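Long-range contact in DNA repair and recombination protein RadB (Thermococcus kodakarensis, PDB 2CVH), which probably takes part in DNA repair and homologous recombination, binding DNA and ATP with very weak ATPase activity and without promoting strand exchange: residues P19-K33 and A142-V155. Sequence-based numbering, arbitrary orientation.
Sequences PGVLTQVYGPYASGK and ARKHNIPVIVINQV
Strands 22-26 and 149-153 pair in parallel at the centre of the RecA-like sheet, and the first runs into the P-loop (Walker A), the predicted ATP site. Leu22 pairs with Val149, and the register holds to Tyr26 with Asn153. The backbone ladder is straightest where Val151 N meets Thr23 O, at 2.9 Å with an N-H...O angle of 170°. Just past strand 22-26, Gly27 N bonds to Asn153 O. At the other end Gly20 N reaches Ile147 O at 2.9 Å, from above the carbonyl plane.

Leu22 and Val149 lie side by side on one face, tightly packed, with Leu22 CD2 3.3 Å from Val149 CB. On the other face Val25 CG2 meets Ile150 CG2.

Lys33 runs back from the P-loop helix over Ile152. Its chain bends at the last torsion (chi4 -71°). Lys33 NZ then donates to Gly27 O at 3.1 Å. Gln154 OE1 lies 2.5 Å from Lys33 NZ, too short to take at face value, so the detail there is doubtful. Gln154 turns back at chi2 (-60°), and its amide stacks on one face of the Tyr29 ring, with NE2 offset toward the rim. Val155 CG2 meets the edge of the Tyr26 ring at CE2, 3.4 Å away, but Val155 is poorly ordered and this contact is less certain; Tyr26 OH bonds to Glu196.

Strand 178-184 flanks 22-26, and strand 106-112 flanks 149-153. Helix 128-145 covers the Leu22 and Val149 face through Leu135 and Leu138.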
loop_
_atom_site.group_PDB
_atom_site.type_symbol
_atom_site.label_atom_id
_atom_site.label_comp_id
_atom_site.label_asym_id
_atom_site.label_seq_id
_atom_site.Cartn_x
_atom_site.Cartn_y
_atom_site.Cartn_z
ATOM N N PRO A 19 -0.182 -0.247 -12.868
ATOM C CA PRO A 19 1.262 -0.352 -13.027
ATOM C C PRO A 19 1.863 0.989 -13.395
ATOM O O PRO A 19 1.230 1.794 -14.070
ATOM C CB PRO A 19 1.402 -1.369 -14.162
ATOM C CG PRO A 19 0.199 -1.150 -14.985
ATOM C CD PRO A 19 -0.884 -0.964 -13.955
ATOM N N GLY A 20 3.071 1.244 -12.910
ATOM C CA GLY A 20 3.743 2.476 -13.251
ATOM C C GLY A 20 3.274 3.698 -12.523
ATOM O O GLY A 20 3.582 4.809 -12.957
ATOM N N VAL A 21 2.498 3.518 -11.455
ATOM C CA VAL A 21 2.020 4.656 -10.660
ATOM C C VAL A 21 2.052 4.309 -9.179
ATOM O O VAL A 21 2.209 3.130 -8.807
ATOM C CB VAL A 21 0.576 5.125 -11.052
ATOM C CG1 VAL A 21 0.527 5.527 -12.539
ATOM C CG2 VAL A 21 -0.434 4.062 -10.761
ATOM N N LEU A 22 2.055 5.346 -8.345
ATOM C CA LEU A 22 2.047 5.153 -6.913
ATOM C C LEU A 22 0.607 5.298 -6.441
ATOM O O LEU A 22 -0.052 6.295 -6.742
ATOM C CB LEU A 22 2.894 6.179 -6.185
ATOM C CG LEU A 22 4.400 6.308 -6.426
ATOM C CD1 LEU A 22 5.035 6.840 -5.154
ATOM C CD2 LEU A 22 5.037 5.000 -6.788
ATOM N N THR A 23 0.081 4.238 -5.840
ATOM C CA THR A 23 -1.256 4.266 -5.288
ATOM C C THR A 23 -1.057 4.330 -3.781
ATOM O O THR A 23 -0.304 3.535 -3.219
ATOM C CB THR A 23 -2.071 3.004 -5.625
ATOM O OG1 THR A 23 -2.232 2.886 -7.048
ATOM C CG2 THR A 23 -3.474 3.084 -4.969
ATOM N N GLN A 24 -1.578 5.373 -3.146
ATOM C CA GLN A 24 -1.495 5.466 -1.694
ATOM C C GLN A 24 -2.731 4.737 -1.167
ATOM O O GLN A 24 -3.812 4.798 -1.772
ATOM C CB GLN A 24 -1.534 6.923 -1.213
ATOM C CG GLN A 24 -1.761 7.045 0.291
ATOM C CD GLN A 24 -1.831 8.471 0.810
ATOM O OE1 GLN A 24 -1.364 8.759 1.907
ATOM N NE2 GLN A 24 -2.406 9.357 0.040
ATOM N N VAL A 25 -2.551 3.950 -0.122
ATOM C CA VAL A 25 -3.674 3.260 0.501
ATOM C C VAL A 25 -3.478 3.650 1.934
ATOM O O VAL A 25 -2.462 3.333 2.514
ATOM C CB VAL A 25 -3.638 1.719 0.361
ATOM C CG1 VAL A 25 -4.845 1.109 1.092
ATOM C CG2 VAL A 25 -3.708 1.320 -1.095
ATOM N N TYR A 26 -4.393 4.438 2.480
ATOM C CA TYR A 26 -4.231 4.859 3.853
ATOM C C TYR A 26 -5.490 4.625 4.712
ATOM O O TYR A 26 -6.609 4.525 4.203
ATOM C CB TYR A 26 -3.750 6.318 3.893
ATOM C CG TYR A 26 -4.823 7.343 3.584
ATOM C CD1 TYR A 26 -5.144 7.678 2.274
ATOM C CD2 TYR A 26 -5.546 7.935 4.615
ATOM C CE1 TYR A 26 -6.158 8.565 1.997
ATOM C CE2 TYR A 26 -6.560 8.823 4.358
ATOM C CZ TYR A 26 -6.863 9.131 3.050
ATOM O OH TYR A 26 -7.893 9.991 2.813
ATOM N N GLY A 27 -5.284 4.560 6.020
ATOM C CA GLY A 27 -6.369 4.325 6.952
ATOM C C GLY A 27 -5.777 3.913 8.284
ATOM O O GLY A 27 -4.556 3.817 8.401
ATOM N N PRO A 28 -6.606 3.684 9.317
ATOM C CA PRO A 28 -6.150 3.280 10.652
ATOM C C PRO A 28 -5.708 1.812 10.701
ATOM O O PRO A 28 -5.829 1.080 9.709
ATOM C CB PRO A 28 -7.388 3.518 11.510
ATOM C CG PRO A 28 -8.492 3.155 10.591
ATOM C CD PRO A 28 -8.077 3.771 9.263
ATOM N N TYR A 29 -5.176 1.379 11.835
ATOM C CA TYR A 29 -4.748 -0.013 11.939
ATOM C C TYR A 29 -5.968 -0.904 11.838
ATOM O O TYR A 29 -7.066 -0.498 12.206
ATOM C CB TYR A 29 -3.975 -0.253 13.234
ATOM C CG TYR A 29 -2.678 0.511 13.236
ATOM C CD1 TYR A 29 -2.590 1.767 13.835
ATOM C CD2 TYR A 29 -1.543 0.001 12.601
ATOM C CE1 TYR A 29 -1.405 2.500 13.808
ATOM C CE2 TYR A 29 -0.354 0.727 12.567
ATOM C CZ TYR A 29 -0.293 1.975 13.173
ATOM O OH TYR A 29 0.878 2.697 13.164
ATOM N N ALA A 30 -5.791 -2.089 11.272
ATOM C CA ALA A 30 -6.898 -3.021 11.082
ATOM C C ALA A 30 -7.930 -2.482 10.084
ATOM O O ALA A 30 -9.011 -3.061 9.927
ATOM C CB ALA A 30 -7.559 -3.364 12.412
ATOM N N SER A 31 -7.580 -1.398 9.378
ATOM C CA SER A 31 -8.478 -0.819 8.368
ATOM C C SER A 31 -8.460 -1.773 7.191
ATOM O O SER A 31 -9.364 -1.752 6.351
ATOM C CB SER A 31 -8.001 0.570 7.915
ATOM O OG SER A 31 -6.716 0.535 7.277
ATOM N N GLY A 32 -7.396 -2.586 7.113
ATOM C CA GLY A 32 -7.275 -3.558 6.041
ATOM C C GLY A 32 -6.255 -3.189 4.977
ATOM O O GLY A 32 -6.162 -3.878 3.959
ATOM N N LYS A 33 -5.485 -2.121 5.190
ATOM C CA LYS A 33 -4.493 -1.695 4.199
ATOM C C LYS A 33 -3.364 -2.716 3.999
ATOM O O LYS A 33 -3.050 -3.087 2.861
ATOM C CB LYS A 33 -3.973 -0.298 4.498
ATOM C CG LYS A 33 -3.371 -0.091 5.838
ATOM C CD LYS A 33 -3.125 1.395 6.057
ATOM C CE LYS A 33 -2.144 1.634 7.185
ATOM N NZ LYS A 33 -2.668 1.328 8.534
ATOM N N ALA A 142 8.667 2.180 -10.320
ATOM C CA ALA A 142 7.388 1.774 -10.897
ATOM C C ALA A 142 7.383 1.935 -12.411
ATOM O O ALA A 142 6.851 1.101 -13.148
ATOM C CB ALA A 142 6.265 2.577 -10.271
ATOM N N ARG A 143 7.998 2.997 -12.890
ATOM C CA ARG A 143 8.028 3.240 -14.329
ATOM C C ARG A 143 9.013 2.367 -15.087
ATOM O O ARG A 143 8.719 1.917 -16.200
ATOM C CB ARG A 143 8.317 4.703 -14.602
ATOM C CG ARG A 143 7.332 5.559 -13.928
ATOM C CD ARG A 143 6.430 6.190 -14.905
ATOM N NE ARG A 143 6.677 7.619 -14.848
ATOM C CZ ARG A 143 5.726 8.522 -14.708
ATOM N NH1 ARG A 143 4.456 8.128 -14.617
ATOM N NH2 ARG A 143 6.058 9.808 -14.656
ATOM N N LYS A 144 10.177 2.123 -14.505
ATOM C CA LYS A 144 11.143 1.294 -15.196
ATOM C C LYS A 144 10.646 -0.146 -15.366
ATOM O O LYS A 144 10.906 -0.781 -16.393
ATOM C CB LYS A 144 12.496 1.324 -14.480
ATOM C CG LYS A 144 13.136 2.708 -14.389
ATOM C CD LYS A 144 13.041 3.493 -15.706
ATOM C CE LYS A 144 11.934 4.560 -15.641
ATOM N NZ LYS A 144 11.502 5.084 -16.977
ATOM N N HIS A 145 9.896 -0.644 -14.388
ATOM C CA HIS A 145 9.395 -2.019 -14.444
ATOM C C HIS A 145 7.919 -2.151 -14.751
ATOM O O HIS A 145 7.398 -3.256 -14.901
ATOM C CB HIS A 145 9.710 -2.722 -13.123
ATOM C CG HIS A 145 11.167 -2.716 -12.791
ATOM N ND1 HIS A 145 11.713 -1.853 -11.872
ATOM C CD2 HIS A 145 12.203 -3.407 -13.319
ATOM C CE1 HIS A 145 13.023 -2.006 -11.848
ATOM N NE2 HIS A 145 13.344 -2.944 -12.718
ATOM N N ASN A 146 7.246 -1.024 -14.889
ATOM C CA ASN A 146 5.822 -1.025 -15.159
ATOM C C ASN A 146 5.082 -1.938 -14.197
ATOM O O ASN A 146 4.442 -2.905 -14.604
ATOM C CB ASN A 146 5.490 -1.440 -16.584
ATOM C CG ASN A 146 4.134 -0.911 -17.009
ATOM O OD1 ASN A 146 3.620 0.001 -16.389
ATOM N ND2 ASN A 146 3.567 -1.459 -18.064
ATOM N N ILE A 147 5.210 -1.655 -12.911
ATOM C CA ILE A 147 4.516 -2.438 -11.897
ATOM C C ILE A 147 3.999 -1.417 -10.894
ATOM O O ILE A 147 4.439 -0.263 -10.898
ATOM C CB ILE A 147 5.426 -3.457 -11.164
ATOM C CG1 ILE A 147 6.652 -2.757 -10.585
ATOM C CG2 ILE A 147 5.765 -4.634 -12.085
ATOM C CD1 ILE A 147 7.485 -3.667 -9.668
ATOM N N PRO A 148 3.022 -1.819 -10.058
ATOM C CA PRO A 148 2.481 -0.897 -9.069
ATOM C C PRO A 148 3.368 -0.765 -7.854
ATOM O O PRO A 148 4.150 -1.667 -7.535
ATOM C CB PRO A 148 1.158 -1.563 -8.672
ATOM C CG PRO A 148 0.831 -2.476 -9.849
ATOM C CD PRO A 148 2.192 -3.030 -10.161
ATOM N N VAL A 149 3.307 0.411 -7.244
ATOM C CA VAL A 149 3.992 0.676 -6.001
ATOM C C VAL A 149 2.889 1.151 -5.045
ATOM O O VAL A 149 2.277 2.196 -5.268
ATOM C CB VAL A 149 5.059 1.764 -6.108
ATOM C CG1 VAL A 149 5.667 2.014 -4.741
ATOM C CG2 VAL A 149 6.169 1.329 -7.050
ATOM N N ILE A 150 2.580 0.329 -4.045
ATOM C CA ILE A 150 1.581 0.661 -3.041
ATOM C C ILE A 150 2.298 1.328 -1.897
ATOM O O ILE A 150 3.307 0.825 -1.388
ATOM C CB ILE A 150 0.844 -0.595 -2.512
ATOM C CG1 ILE A 150 -0.002 -1.217 -3.623
ATOM C CG2 ILE A 150 -0.027 -0.213 -1.295
ATOM C CD1 ILE A 150 -0.462 -2.657 -3.335
ATOM N N VAL A 151 1.803 2.499 -1.526
ATOM C CA VAL A 151 2.368 3.269 -0.437
ATOM C C VAL A 151 1.306 3.285 0.678
ATOM O O VAL A 151 0.228 3.859 0.535
ATOM C CB VAL A 151 2.697 4.714 -0.906
ATOM C CG1 VAL A 151 3.102 5.541 0.261
ATOM C CG2 VAL A 151 3.822 4.694 -1.931
ATOM N N ILE A 152 1.593 2.588 1.760
ATOM C CA ILE A 152 0.676 2.498 2.868
ATOM C C ILE A 152 1.010 3.551 3.912
ATOM O O ILE A 152 2.170 3.792 4.194
ATOM C CB ILE A 152 0.705 1.067 3.452
ATOM C CG1 ILE A 152 -0.031 0.121 2.509
ATOM C CG2 ILE A 152 0.126 1.023 4.866
ATOM C CD1 ILE A 152 0.179 -1.357 2.834
ATOM N N ASN A 153 -0.010 4.238 4.422
ATOM C CA ASN A 153 0.197 5.258 5.446
ATOM C C ASN A 153 -1.007 5.234 6.379
ATOM O O ASN A 153 -2.038 4.651 6.053
ATOM C CB ASN A 153 0.271 6.657 4.808
ATOM C CG ASN A 153 1.250 6.731 3.655
ATOM O OD1 ASN A 153 2.449 6.895 3.860
ATOM N ND2 ASN A 153 0.743 6.607 2.431
ATOM N N GLN A 154 -0.888 5.889 7.525
ATOM C CA GLN A 154 -2.005 5.989 8.458
ATOM C C GLN A 154 -2.853 7.227 8.083
ATOM O O GLN A 154 -2.345 8.214 7.529
ATOM C CB GLN A 154 -1.498 6.120 9.892
ATOM C CG GLN A 154 -0.693 4.934 10.380
ATOM C CD GLN A 154 -1.489 3.646 10.364
ATOM O OE1 GLN A 154 -1.032 2.633 9.841
ATOM N NE2 GLN A 154 -2.679 3.672 10.953
ATOM N N VAL A 155 -4.138 7.172 8.407
ATOM C CA VAL A 155 -5.082 8.255 8.106
ATOM C C VAL A 155 -4.925 9.535 8.976
ATOM O O VAL A 155 -4.125 9.561 9.912
ATOM C CB VAL A 155 -6.543 7.710 8.248
ATOM C CG1 VAL A 155 -6.854 7.387 9.720
ATOM C CG2 VAL A 155 -7.562 8.680 7.650
#